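GRAS family transcription factor containing protein, expressed (Oryza sativa Japonica Group, PDB 5HYZ) probably acts as a transcription factor in plant development and abiotic stress resistance, binds DNA in vitro, and is represented here by its GRAS domain. Local coordinates at residues F45-A50 and R294-E299; Q99-A104 and A125-A130; T145-P150 and R185-L190; L265-D270 and A362-P367. All coordinates share one frame; numbering follows the deposited sequence.

How the interactions relate
From the N terminus, helix 39-57 supplies the first half of interaction 1, which closes only when the end of helix 278-296 returns to it, 244 residues later. Interactions 2 and 3 are nested inside that long loop, one after the other: the first joins helices 89-104 and 122-132, the second the end of strand 141-148 to the connection before strand 202-208. Interaction 4 opens inside the loop, on helix 251-272, and closes beyond it at the hairpin 358-374, so it crosses interaction 1. These two touch through Tyr46 CD2 and Phe266 CZ, 3.8 Å apart, joining helix 39-57 to helix 251-272, which packs on the sheet's hairpin. Interactions 1 and 2 have centres about 39 Å apart.

Interaction 1 of 4, residues F45-A50 and R294-E299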
loop_
_atom_site.group_PDB
_atom_site.type_symbol
_atom_site.label_atom_id
_atom_site.label_comp_id
_atom_site.label_asym_id
_atom_site.label_seq_id
_atom_site.Cartn_x
_atom_site.Cartn_y
_atom_site.Cartn_z
ATOM N N PHE A 45 10.485 24.170 -16.687
ATOM C CA PHE A 45 11.746 23.701 -17.254
ATOM C C PHE A 45 11.545 22.720 -18.413
ATOM O O PHE A 45 12.100 22.909 -19.517
ATOM C CB PHE A 45 12.616 23.076 -16.141
ATOM C CG PHE A 45 13.896 22.454 -16.652
ATOM C CD1 PHE A 45 15.059 23.212 -16.731
ATOM C CD2 PHE A 45 13.931 21.137 -17.056
ATOM C CE1 PHE A 45 16.243 22.655 -17.216
ATOM C CE2 PHE A 45 15.121 20.547 -17.548
ATOM C CZ PHE A 45 16.288 21.326 -17.624
ATOM N N TYR A 46 10.732 21.673 -18.188
ATOM C CA TYR A 46 10.593 20.680 -19.249
ATOM C C TYR A 46 9.769 21.212 -20.416
ATOM O O TYR A 46 10.051 20.904 -21.578
ATOM C CB TYR A 46 9.974 19.396 -18.693
ATOM C CG TYR A 46 10.927 18.790 -17.688
ATOM C CD1 TYR A 46 12.091 18.139 -18.123
ATOM C CD2 TYR A 46 10.692 18.890 -16.318
ATOM C CE1 TYR A 46 12.988 17.593 -17.213
ATOM C CE2 TYR A 46 11.586 18.354 -15.414
ATOM C CZ TYR A 46 12.735 17.726 -15.875
ATOM O OH TYR A 46 13.615 17.210 -14.954
ATOM N N PHE A 47 8.741 22.012 -20.116
ATOM C CA PHE A 47 7.959 22.587 -21.229
ATOM C C PHE A 47 8.722 23.616 -22.052
ATOM O O PHE A 47 8.572 23.675 -23.250
ATOM C CB PHE A 47 6.669 23.209 -20.691
ATOM C CG PHE A 47 5.541 22.231 -20.635
ATOM C CD1 PHE A 47 5.469 21.285 -19.607
ATOM C CD2 PHE A 47 4.565 22.238 -21.609
ATOM C CE1 PHE A 47 4.400 20.372 -19.553
ATOM C CE2 PHE A 47 3.526 21.296 -21.593
ATOM C CZ PHE A 47 3.443 20.370 -20.541
ATOM N N ALA A 48 9.527 24.433 -21.412
ATOM C CA ALA A 48 10.296 25.441 -22.139
ATOM C C ALA A 48 11.341 24.785 -22.977
ATOM O O ALA A 48 11.652 25.236 -24.067
ATOM C CB ALA A 48 10.934 26.424 -21.154
ATOM N N ASP A 49 11.892 23.682 -22.478
ATOM C CA ASP A 49 12.819 22.898 -23.289
ATOM C C ASP A 49 12.157 22.343 -24.545
ATOM O O ASP A 49 12.714 22.391 -25.665
ATOM C CB ASP A 49 13.399 21.769 -22.439
ATOM C CG ASP A 49 14.567 21.061 -23.113
ATOM O OD1 ASP A 49 15.708 21.529 -22.939
ATOM O OD2 ASP A 49 14.343 20.058 -23.823
ATOM N N ALA A 50 10.960 21.780 -24.364
ATOM C CA ALA A 50 10.273 21.222 -25.512
ATOM C C ALA A 50 9.922 22.333 -26.506
ATOM O O ALA A 50 10.010 22.113 -27.724
ATOM C CB ALA A 50 8.976 20.468 -25.065
ATOM N N ARG A 294 7.230 14.715 -26.606
ATOM C CA ARG A 294 6.473 14.116 -27.677
ATOM C C ARG A 294 5.206 14.918 -27.971
ATOM O O ARG A 294 4.814 15.039 -29.125
ATOM C CB ARG A 294 6.155 12.659 -27.354
ATOM C CG ARG A 294 7.432 11.900 -27.109
ATOM C CD ARG A 294 7.322 10.421 -27.251
ATOM N NE ARG A 294 8.611 9.813 -26.928
ATOM C CZ ARG A 294 8.944 9.331 -25.733
ATOM N NH1 ARG A 294 8.065 9.354 -24.723
ATOM N NH2 ARG A 294 10.157 8.815 -25.552
ATOM N N ALA A 295 4.604 15.499 -26.950
ATOM C CA ALA A 295 3.305 16.134 -27.139
ATOM C C ALA A 295 3.414 17.549 -27.686
ATOM O O ALA A 295 2.507 18.006 -28.389
ATOM C CB ALA A 295 2.553 16.166 -25.840
ATOM N N VAL A 296 4.510 18.227 -27.332
ATOM C CA VAL A 296 4.615 19.664 -27.512
ATOM C C VAL A 296 5.921 20.059 -28.230
ATOM O O VAL A 296 6.193 21.239 -28.486
ATOM C CB VAL A 296 4.415 20.274 -26.089
ATOM C CG1 VAL A 296 5.476 21.240 -25.647
ATOM C CG2 VAL A 296 2.999 20.754 -25.940
ATOM N N GLY A 297 6.695 19.051 -28.608
ATOM C CA GLY A 297 7.971 19.245 -29.272
ATOM C C GLY A 297 7.826 19.388 -30.771
ATOM O O GLY A 297 6.760 19.705 -31.261
ATOM N N PRO A 298 8.915 19.140 -31.514
ATOM C CA PRO A 298 8.940 19.384 -32.958
ATOM C C PRO A 298 7.932 18.581 -33.760
ATOM O O PRO A 298 7.343 19.103 -34.712
ATOM C CB PRO A 298 10.364 18.989 -33.353
ATOM C CG PRO A 298 10.927 18.224 -32.187
ATOM C CD PRO A 298 10.249 18.787 -30.986
ATOM N N GLU A 299 7.724 17.330 -33.371
ATOM C CA GLU A 299 7.069 16.391 -34.291
ATOM C C GLU A 299 5.599 16.701 -34.572
ATOM O O GLU A 299 4.842 17.096 -33.669
ATOM C CB GLU A 299 7.205 14.959 -33.761
ATOM C CG GLU A 299 8.638 14.447 -33.738
ATOM C CD GLU A 299 8.733 13.036 -33.197
ATOM O OE1 GLU A 299 7.953 12.696 -32.270
ATOM O OE2 GLU A 299 9.586 12.271 -33.708
#
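Ala50 and Val296 form the centre of a buried, apolar contact in which the last turn of helix 278-296 packs against the middle of helix 39-57. The evidence is a methyl-to-methyl approach: Ala50 CB, whose bond from the backbone is directed at the other helix, lies 3.6 Å from Val296 CG1. That same CG1 is also the valine atom nearest Phe47, 4.3 Å from its ring carbon CD2 and oblique to the ring. A single branch of Val296 therefore serves both residues of helix 39-57, one turn apart. Its chi1 of 128° is displaced from the usual staggered positions, an unrelaxed rotation that goes with CG1 lying in this spot.

Both helices belong to the helix bundle that accompanies the Rossmann-like core of the GRAS domain, and a third member, helix 251-272, packs on two of the same residues: Phe255 meets the Phe47 ring edge-to-face and also touches Val296. The backbones themselves come very near at the helix end. Gly297 is the first residue to leave helical geometry, and its CA is 4.8 Å from Ala50 CA and 3.8 Å from Ala50 O. Main chain lies against main chain here, through Gly297 CA and Ala50 O. The carbonyl of Gly297 accepts a hydrogen bond from Arg54 NH1, farther along helix 39-57, while Ala295 O receives one from Arg254 NE of helix 251-272.

Interaction 2 of 4, residues Q99-A104 and A125-A130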
loop_
_atom_site.group_PDB
_atom_site.type_symbol
_atom_site.label_atom_id
_atom_site.label_comp_id
_atom_site.label_asym_id
_atom_site.label_seq_id
_atom_site.Cartn_x
_atom_site.Cartn_y
_atom_site.Cartn_z
ATOM N N GLN A 99 -12.005 -5.179 -9.917
ATOM C CA GLN A 99 -13.351 -5.308 -9.400
ATOM C C GLN A 99 -14.336 -5.527 -10.540
ATOM O O GLN A 99 -15.255 -6.382 -10.440
ATOM C CB GLN A 99 -13.681 -4.039 -8.550
ATOM C CG GLN A 99 -14.993 -4.163 -7.789
ATOM C CD GLN A 99 -14.908 -5.286 -6.727
ATOM O OE1 GLN A 99 -13.849 -5.491 -6.091
ATOM N NE2 GLN A 99 -16.010 -6.040 -6.561
ATOM N N ALA A 100 -14.139 -4.787 -11.635
ATOM C CA ALA A 100 -15.015 -4.998 -12.822
ATOM C C ALA A 100 -14.873 -6.405 -13.431
ATOM O O ALA A 100 -15.878 -7.017 -13.813
ATOM C CB ALA A 100 -14.721 -3.984 -13.888
ATOM N N ILE A 101 -13.630 -6.914 -13.481
ATOM C CA ILE A 101 -13.438 -8.281 -13.995
ATOM C C ILE A 101 -14.133 -9.310 -13.085
ATOM O O ILE A 101 -14.762 -10.251 -13.533
ATOM C CB ILE A 101 -11.944 -8.559 -14.089
ATOM C CG1 ILE A 101 -11.364 -7.628 -15.180
ATOM C CG2 ILE A 101 -11.709 -10.046 -14.424
ATOM C CD1 ILE A 101 -9.765 -7.573 -15.214
ATOM N N LEU A 102 -13.979 -9.108 -11.769
ATOM C CA LEU A 102 -14.556 -10.043 -10.791
ATOM C C LEU A 102 -16.041 -10.113 -10.944
ATOM O O LEU A 102 -16.630 -11.193 -10.919
ATOM C CB LEU A 102 -14.155 -9.601 -9.361
ATOM C CG LEU A 102 -14.527 -10.549 -8.224
ATOM C CD1 LEU A 102 -13.519 -11.639 -8.292
ATOM C CD2 LEU A 102 -14.429 -9.896 -6.860
ATOM N N GLU A 103 -16.665 -8.952 -11.097
ATOM C CA GLU A 103 -18.097 -8.946 -11.241
ATOM C C GLU A 103 -18.575 -9.484 -12.581
ATOM O O GLU A 103 -19.579 -10.196 -12.636
ATOM C CB GLU A 103 -18.605 -7.540 -11.034
ATOM C CG GLU A 103 -18.439 -7.262 -9.515
ATOM C CD GLU A 103 -18.802 -5.814 -9.109
ATOM O OE1 GLU A 103 -19.295 -5.047 -9.964
ATOM O OE2 GLU A 103 -18.541 -5.448 -7.943
ATOM N N ALA A 104 -17.856 -9.164 -13.647
ATOM C CA ALA A 104 -18.271 -9.664 -14.978
ATOM C C ALA A 104 -18.168 -11.166 -15.136
ATOM O O ALA A 104 -18.853 -11.765 -15.964
ATOM C CB ALA A 104 -17.437 -8.968 -16.084
ATOM N N ALA A 125 -1.864 -10.894 -9.364
ATOM C CA ALA A 125 -1.790 -11.506 -8.030
ATOM C C ALA A 125 -2.987 -11.020 -7.184
ATOM O O ALA A 125 -3.667 -11.820 -6.529
ATOM C CB ALA A 125 -0.472 -11.146 -7.362
ATOM N N ALA A 126 -3.288 -9.724 -7.305
ATOM C CA ALA A 126 -4.451 -9.196 -6.599
ATOM C C ALA A 126 -5.751 -9.848 -7.082
ATOM O O ALA A 126 -6.675 -10.195 -6.283
ATOM C CB ALA A 126 -4.479 -7.634 -6.745
ATOM N N LEU A 127 -5.882 -10.001 -8.402
ATOM C CA LEU A 127 -7.086 -10.595 -8.920
ATOM C C LEU A 127 -7.207 -12.071 -8.492
ATOM O O LEU A 127 -8.282 -12.549 -8.174
ATOM C CB LEU A 127 -7.104 -10.536 -10.491
ATOM C CG LEU A 127 -8.436 -11.103 -11.023
ATOM C CD1 LEU A 127 -9.633 -10.115 -10.847
ATOM C CD2 LEU A 127 -8.356 -11.408 -12.538
ATOM N N LEU A 128 -6.102 -12.795 -8.521
ATOM C CA LEU A 128 -6.154 -14.212 -8.094
ATOM C C LEU A 128 -6.657 -14.310 -6.643
ATOM O O LEU A 128 -7.506 -15.126 -6.304
ATOM C CB LEU A 128 -4.762 -14.827 -8.204
ATOM C CG LEU A 128 -4.359 -15.183 -9.662
ATOM C CD1 LEU A 128 -2.824 -15.549 -9.737
ATOM C CD2 LEU A 128 -5.256 -16.315 -10.182
ATOM N N GLN A 129 -6.092 -13.481 -5.791
ATOM C CA GLN A 129 -6.571 -13.472 -4.388
ATOM C C GLN A 129 -8.071 -13.187 -4.287
ATOM O O GLN A 129 -8.854 -13.876 -3.553
ATOM C CB GLN A 129 -5.771 -12.433 -3.615
ATOM C CG GLN A 129 -6.199 -12.270 -2.083
ATOM C CD GLN A 129 -5.733 -13.437 -1.260
ATOM O OE1 GLN A 129 -4.830 -14.168 -1.642
ATOM N NE2 GLN A 129 -6.365 -13.630 -0.084
ATOM N N ALA A 130 -8.507 -12.186 -5.062
ATOM C CA ALA A 130 -9.933 -11.848 -5.074
ATOM C C ALA A 130 -10.817 -12.957 -5.627
ATOM O O ALA A 130 -11.857 -13.249 -5.050
ATOM C CB ALA A 130 -10.154 -10.519 -5.854
#
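Ile101 and Leu102 meet Leu127 and Ala130 where two helices of the Rossmann-like core pack against each other. Helix 89-104 precedes strand 110-118, and helix 122-132 follows it as the crossover of the beta-alpha-beta unit leading to the parallel strand 141-148.

The apolar contacts fall into two pairs. In the deeper one, Ile101 CG2 faces the fork of Leu127, 4.1 Å from both CD1 and CD2, and the two side chains cross at about a right angle. Leu127 CG is anti to the backbone N (chi1 -177°), which carries the fork across to helix 89-104 although its first bond does not aim there. Ile101 also rests on Val236 and Thr238 of strand 236-242. In the outer pair, Leu102 CD1 lies 4.3 Å from Ala130 CB and 4.0 Å from Ala130 O. The nearest CA atoms, those of Leu102 and Ala130, are still 7.6 Å apart: side chains span the gap, Leu102 CD1 reaching main chain as well as CB.

Polar groups work along each helix or beyond the pair. Gln129 OE1 is hydrogen-bonded to Ser334 OG of the second subunit, which places helix 122-132 at the homodimer interface. On helix 89-104, Gln99 NE2 donates to Glu103 OE2, which Ser329 OG also engages, over 2.9 Å, almost straight at 174°; the carboxylate oxygen lies in the amide plane of Gln99 but is itself approached from 37° above the carboxylate plane.

Interaction 3 of 4, residues T145-P150 and R185-L190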
loop_
_atom_site.group_PDB
_atom_site.type_symbol
_atom_site.label_atom_id
_atom_site.label_comp_id
_atom_site.label_asym_id
_atom_site.label_seq_id
_atom_site.Cartn_x
_atom_site.Cartn_y
_atom_site.Cartn_z
ATOM N N THR A 145 -2.971 -14.632 -20.532
ATOM C CA THR A 145 -2.126 -14.437 -21.715
ATOM C C THR A 145 -1.605 -13.014 -21.685
ATOM O O THR A 145 -2.401 -12.073 -21.663
ATOM C CB THR A 145 -2.946 -14.694 -23.019
ATOM O OG1 THR A 145 -3.399 -16.055 -23.017
ATOM C CG2 THR A 145 -2.028 -14.417 -24.224
ATOM N N GLY A 146 -0.293 -12.833 -21.626
ATOM C CA GLY A 146 0.215 -11.489 -21.450
ATOM C C GLY A 146 1.024 -10.958 -22.620
ATOM O O GLY A 146 1.952 -11.624 -23.084
ATOM N N VAL A 147 0.672 -9.763 -23.089
ATOM C CA VAL A 147 1.448 -9.018 -24.086
ATOM C C VAL A 147 2.265 -7.995 -23.313
ATOM O O VAL A 147 1.695 -7.149 -22.562
ATOM C CB VAL A 147 0.531 -8.319 -25.091
ATOM C CG1 VAL A 147 1.328 -7.437 -26.018
ATOM C CG2 VAL A 147 -0.351 -9.329 -25.863
ATOM N N PRO A 148 3.598 -8.005 -23.475
ATOM C CA PRO A 148 4.422 -7.166 -22.602
ATOM C C PRO A 148 4.234 -5.687 -22.911
ATOM O O PRO A 148 4.149 -5.249 -24.052
ATOM C CB PRO A 148 5.877 -7.571 -22.936
ATOM C CG PRO A 148 5.801 -8.240 -24.296
ATOM C CD PRO A 148 4.401 -8.903 -24.322
ATOM N N SER A 149 4.180 -4.907 -21.854
ATOM C CA SER A 149 4.128 -3.456 -21.991
ATOM C C SER A 149 5.403 -2.873 -22.614
ATOM O O SER A 149 6.501 -3.390 -22.366
ATOM C CB SER A 149 3.927 -2.831 -20.590
ATOM O OG SER A 149 4.240 -1.455 -20.651
ATOM N N PRO A 150 5.282 -1.772 -23.384
ATOM C CA PRO A 150 6.478 -1.085 -23.876
ATOM C C PRO A 150 7.400 -0.673 -22.727
ATOM O O PRO A 150 8.610 -0.519 -22.953
ATOM C CB PRO A 150 5.907 0.151 -24.591
ATOM C CG PRO A 150 4.558 -0.235 -24.968
ATOM C CD PRO A 150 4.053 -1.179 -23.933
ATOM N N ARG A 185 5.330 -11.503 -30.217
ATOM C CA ARG A 185 5.275 -10.864 -31.528
ATOM C C ARG A 185 4.558 -9.551 -31.421
ATOM O O ARG A 185 3.754 -9.372 -30.508
ATOM C CB ARG A 185 4.599 -11.745 -32.570
ATOM C CG ARG A 185 5.513 -12.974 -32.919
ATOM C CD ARG A 185 4.656 -14.219 -33.064
ATOM N NE ARG A 185 3.780 -14.030 -34.114
ATOM C CZ ARG A 185 2.519 -14.446 -34.185
ATOM N NH1 ARG A 185 1.857 -15.162 -33.248
ATOM N NH2 ARG A 185 1.939 -14.135 -35.283
ATOM N N PRO A 186 4.861 -8.610 -32.346
ATOM C CA PRO A 186 4.128 -7.320 -32.351
ATOM C C PRO A 186 2.634 -7.486 -32.417
ATOM O O PRO A 186 2.100 -8.300 -33.158
ATOM C CB PRO A 186 4.595 -6.622 -33.648
ATOM C CG PRO A 186 5.900 -7.326 -34.067
ATOM C CD PRO A 186 5.827 -8.738 -33.469
ATOM N N VAL A 187 1.919 -6.647 -31.667
ATOM C CA VAL A 187 0.462 -6.824 -31.583
ATOM C C VAL A 187 -0.196 -6.685 -32.926
ATOM O O VAL A 187 -1.216 -7.348 -33.223
ATOM C CB VAL A 187 -0.144 -5.781 -30.584
ATOM C CG1 VAL A 187 -1.640 -5.895 -30.577
ATOM C CG2 VAL A 187 0.349 -6.085 -29.230
ATOM N N HIS A 188 0.388 -5.847 -33.776
ATOM C CA HIS A 188 -0.171 -5.695 -35.131
ATOM C C HIS A 188 -0.076 -6.960 -35.972
ATOM O O HIS A 188 -0.719 -7.044 -36.994
ATOM C CB HIS A 188 0.482 -4.508 -35.899
ATOM C CG HIS A 188 1.941 -4.683 -36.204
ATOM N ND1 HIS A 188 2.398 -5.499 -37.222
ATOM C CD2 HIS A 188 3.040 -4.133 -35.639
ATOM C CE1 HIS A 188 3.722 -5.456 -37.255
ATOM N NE2 HIS A 188 4.138 -4.628 -36.314
ATOM N N GLU A 189 0.696 -7.963 -35.551
ATOM C CA GLU A 189 0.695 -9.231 -36.242
ATOM C C GLU A 189 -0.132 -10.324 -35.626
ATOM O O GLU A 189 -0.248 -11.394 -36.198
ATOM C CB GLU A 189 2.095 -9.768 -36.330
ATOM C CG GLU A 189 3.033 -8.825 -36.983
ATOM C CD GLU A 189 4.371 -9.485 -37.196
ATOM O OE1 GLU A 189 4.626 -10.575 -36.580
ATOM O OE2 GLU A 189 5.161 -8.939 -37.989
ATOM N N LEU A 190 -0.682 -10.097 -34.434
ATOM C CA LEU A 190 -1.426 -11.150 -33.750
ATOM C C LEU A 190 -2.839 -11.301 -34.363
ATOM O O LEU A 190 -3.423 -10.335 -34.877
ATOM C CB LEU A 190 -1.537 -10.784 -32.227
ATOM C CG LEU A 190 -0.169 -10.641 -31.570
ATOM C CD1 LEU A 190 -0.414 -10.294 -30.082
ATOM C CD2 LEU A 190 0.632 -11.969 -31.616
#
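Val147 touches Val187 and Leu190 with different methyls. Its CG1 lies 3.6 Å from Val187 CG2, and its CG2 lies 4.3 Å from Leu190 CD1; the two valine side chains cross at about a right angle. With CG1 anti to the backbone N (chi1 174°), that methyl is directed at Val187, and CG2, beside the nitrogen, is left toward Leu190.

In the next shell, Phe116 of strand 110-118 touches both valines. Val187 begins a short 3-10 segment, 187-189, and Leu190 follows it; Glu189 N donates to Pro186 O at 2.8 Å and Leu190 N to Val187 O at 3.1 Å. Val147 stands near the end of strand 141-148, in the parallel part of the Rossmann-like sheet, and the segment 185-190 belongs to the connection that leaves strand 177-182.

Farther out, backbone bonds tie Thr145 to Ile113 and Asp115 of the predicted VHIID motif, and Gly146 to Val181 and Leu183. Thr145 OG1 is additionally hydrogen-bonded to His112 NE2. On the loop side, Leu190 O accepts from Arg224 NH1, and Leu190 CD2 lies 3.8 Å above the plane of the Arg185 guanidinium, offset toward its rim.

Interaction 4 of 4, residues L265-D270 and A362-P367; sequences LFESLD and AWEKRP
Trp363 lies against helix 251-272 with its indole face under Ser268 and its NE1 edge beside Glu267. The tight part is the face: Ser268 CB stands 3.8 Å from the centroid of the six-membered ring of Trp363, 19° off the normal, a CH-pi contact. Ser268 OG is engaged elsewhere, with Leu265 O and Tyr89 OH. At the edge, Trp363 NE1 donates to Glu267 OE1 over 3.1 Å at 150°; the oxygen lies near the ring plane and is met on its anti side. The carboxylate is turned 69° against the indole.

Toward solvent the contact loosens. Exposed Glu364 brings its OE2 to 3.9 Å from Glu267 OE1, an approach of like charges that is probably unfavourable in itself. A water accepts from Trp363 NE1 at 3.2 Å, sharing that N-H with the glutamate, and has a weak bond to Glu364 OE1; its very short distance to Glu267 OE1 is doubtful.

Trp363 opens the type I' turn, ending at Arg366, of the hairpin between strands 358-363 and 366-374. Tyr349 of strand 349-354 meets the indole edge-to-face, while Phe266 carries helix 251-272 onto Leu43 of helix 39-57 and Leu269 onto Phe288 of helix 278-296.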
loop_
_atom_site.group_PDB
_atom_site.type_symbol
_atom_site.label_atom_id
_atom_site.label_comp_id
_atom_site.label_asym_id
_atom_site.label_seq_id
_atom_site.Cartn_x
_atom_site.Cartn_y
_atom_site.Cartn_z
ATOM N N LEU A 265 0.271 16.305 -12.073
ATOM C CA LEU A 265 1.232 15.226 -11.793
ATOM C C LEU A 265 2.472 15.699 -10.994
ATOM O O LEU A 265 2.930 15.042 -10.018
ATOM C CB LEU A 265 1.749 14.557 -13.074
ATOM C CG LEU A 265 0.741 13.639 -13.771
ATOM C CD1 LEU A 265 1.295 13.202 -15.106
ATOM C CD2 LEU A 265 0.455 12.435 -12.850
ATOM N N PHE A 266 3.050 16.819 -11.442
ATOM C CA PHE A 266 4.251 17.362 -10.771
ATOM C C PHE A 266 3.949 17.728 -9.330
ATOM O O PHE A 266 4.781 17.460 -8.447
ATOM C CB PHE A 266 4.811 18.592 -11.534
ATOM C CG PHE A 266 5.748 18.210 -12.666
ATOM C CD1 PHE A 266 5.295 17.450 -13.742
ATOM C CD2 PHE A 266 7.080 18.617 -12.658
ATOM C CE1 PHE A 266 6.150 17.087 -14.775
ATOM C CE2 PHE A 266 7.944 18.270 -13.683
ATOM C CZ PHE A 266 7.492 17.518 -14.745
ATOM N N GLU A 267 2.791 18.348 -9.092
ATOM C CA GLU A 267 2.389 18.686 -7.727
ATOM C C GLU A 267 2.215 17.434 -6.835
ATOM O O GLU A 267 2.648 17.415 -5.662
ATOM C CB GLU A 267 1.117 19.492 -7.721
ATOM C CG GLU A 267 1.286 20.927 -8.163
ATOM C CD GLU A 267 -0.038 21.676 -8.263
ATOM O OE1 GLU A 267 -1.024 21.190 -7.637
ATOM O OE2 GLU A 267 -0.108 22.740 -8.964
ATOM N N SER A 268 1.610 16.383 -7.388
ATOM C CA SER A 268 1.467 15.142 -6.586
ATOM C C SER A 268 2.833 14.495 -6.274
ATOM O O SER A 268 3.011 13.863 -5.237
ATOM C CB SER A 268 0.534 14.170 -7.304
ATOM O OG SER A 268 1.163 13.559 -8.396
ATOM N N LEU A 269 3.817 14.666 -7.147
ATOM C CA LEU A 269 5.156 14.192 -6.785
ATOM C C LEU A 269 5.746 15.028 -5.656
ATOM O O LEU A 269 6.491 14.504 -4.821
ATOM C CB LEU A 269 6.116 14.236 -7.984
ATOM C CG LEU A 269 5.937 13.210 -9.103
ATOM C CD1 LEU A 269 7.177 13.174 -10.005
ATOM C CD2 LEU A 269 5.649 11.845 -8.526
ATOM N N ASP A 270 5.449 16.324 -5.668
ATOM C CA ASP A 270 6.041 17.250 -4.693
ATOM C C ASP A 270 5.607 16.950 -3.279
ATOM O O ASP A 270 6.351 17.174 -2.315
ATOM C CB ASP A 270 5.644 18.693 -4.998
ATOM C CG ASP A 270 6.467 19.701 -4.209
ATOM O OD1 ASP A 270 7.700 19.567 -4.214
ATOM O OD2 ASP A 270 5.877 20.607 -3.579
ATOM N N ALA A 362 -8.417 11.871 -9.320
ATOM C CA ALA A 362 -8.123 13.279 -9.538
ATOM C C ALA A 362 -7.162 13.884 -8.531
ATOM O O ALA A 362 -7.051 13.408 -7.403
ATOM C CB ALA A 362 -9.470 14.062 -9.517
ATOM N N TRP A 363 -6.463 14.942 -8.956
ATOM C CA TRP A 363 -5.619 15.736 -8.061
ATOM C C TRP A 363 -6.190 17.155 -8.028
ATOM O O TRP A 363 -6.360 17.751 -9.091
ATOM C CB TRP A 363 -4.153 15.768 -8.541
ATOM C CG TRP A 363 -3.308 16.627 -7.641
ATOM C CD1 TRP A 363 -3.012 17.959 -7.837
ATOM C CD2 TRP A 363 -2.647 16.244 -6.406
ATOM N NE1 TRP A 363 -2.213 18.415 -6.815
ATOM C CE2 TRP A 363 -1.960 17.392 -5.931
ATOM C CE3 TRP A 363 -2.534 15.045 -5.682
ATOM C CZ2 TRP A 363 -1.210 17.378 -4.756
ATOM C CZ3 TRP A 363 -1.797 15.031 -4.532
ATOM C CH2 TRP A 363 -1.139 16.193 -4.071
ATOM N N GLU A 364 -6.537 17.648 -6.825
ATOM C CA GLU A 364 -7.195 18.980 -6.726
ATOM C C GLU A 364 -8.370 19.095 -7.702
ATOM O O GLU A 364 -8.507 20.077 -8.432
ATOM C CB GLU A 364 -6.171 20.104 -6.974
ATOM C CG GLU A 364 -6.408 21.329 -6.089
ATOM C CD GLU A 364 -5.111 22.084 -5.853
ATOM O OE1 GLU A 364 -4.606 22.059 -4.704
ATOM O OE2 GLU A 364 -4.580 22.668 -6.831
ATOM N N LYS A 365 -9.178 18.044 -7.715
ATOM C CA LYS A 365 -10.389 17.902 -8.514
ATOM C C LYS A 365 -10.203 17.832 -10.024
ATOM O O LYS A 365 -11.192 17.791 -10.745
ATOM C CB LYS A 365 -11.359 19.030 -8.151
ATOM C CG LYS A 365 -11.616 18.997 -6.634
ATOM C CD LYS A 365 -13.008 19.548 -6.255
ATOM C CE LYS A 365 -13.116 19.710 -4.721
ATOM N NZ LYS A 365 -12.734 18.441 -3.989
ATOM N N ARG A 366 -8.973 17.702 -10.477
ATOM C CA ARG A 366 -8.667 17.523 -11.890
ATOM C C ARG A 366 -8.405 16.026 -12.160
ATOM O O ARG A 366 -7.444 15.499 -11.648
ATOM C CB ARG A 366 -7.438 18.384 -12.247
ATOM C CG ARG A 366 -6.444 17.981 -13.402
ATOM C CD ARG A 366 -7.099 17.467 -14.648
ATOM N NE ARG A 366 -6.313 17.540 -15.884
ATOM C CZ ARG A 366 -6.688 16.862 -16.967
ATOM N NH1 ARG A 366 -7.774 16.078 -16.879
ATOM N NH2 ARG A 366 -6.024 16.942 -18.118
ATOM N N PRO A 367 -9.247 15.400 -12.961
ATOM C CA PRO A 367 -9.139 13.962 -13.272
ATOM C C PRO A 367 -7.791 13.683 -13.916
ATOM O O PRO A 367 -7.437 14.428 -14.837
ATOM C CB PRO A 367 -10.288 13.726 -14.275
ATOM C CG PRO A 367 -11.225 14.852 -14.072
ATOM C CD PRO A 367 -10.462 16.009 -13.535
HETATM O O HOH W 1 -1.471 21.113 -5.274
#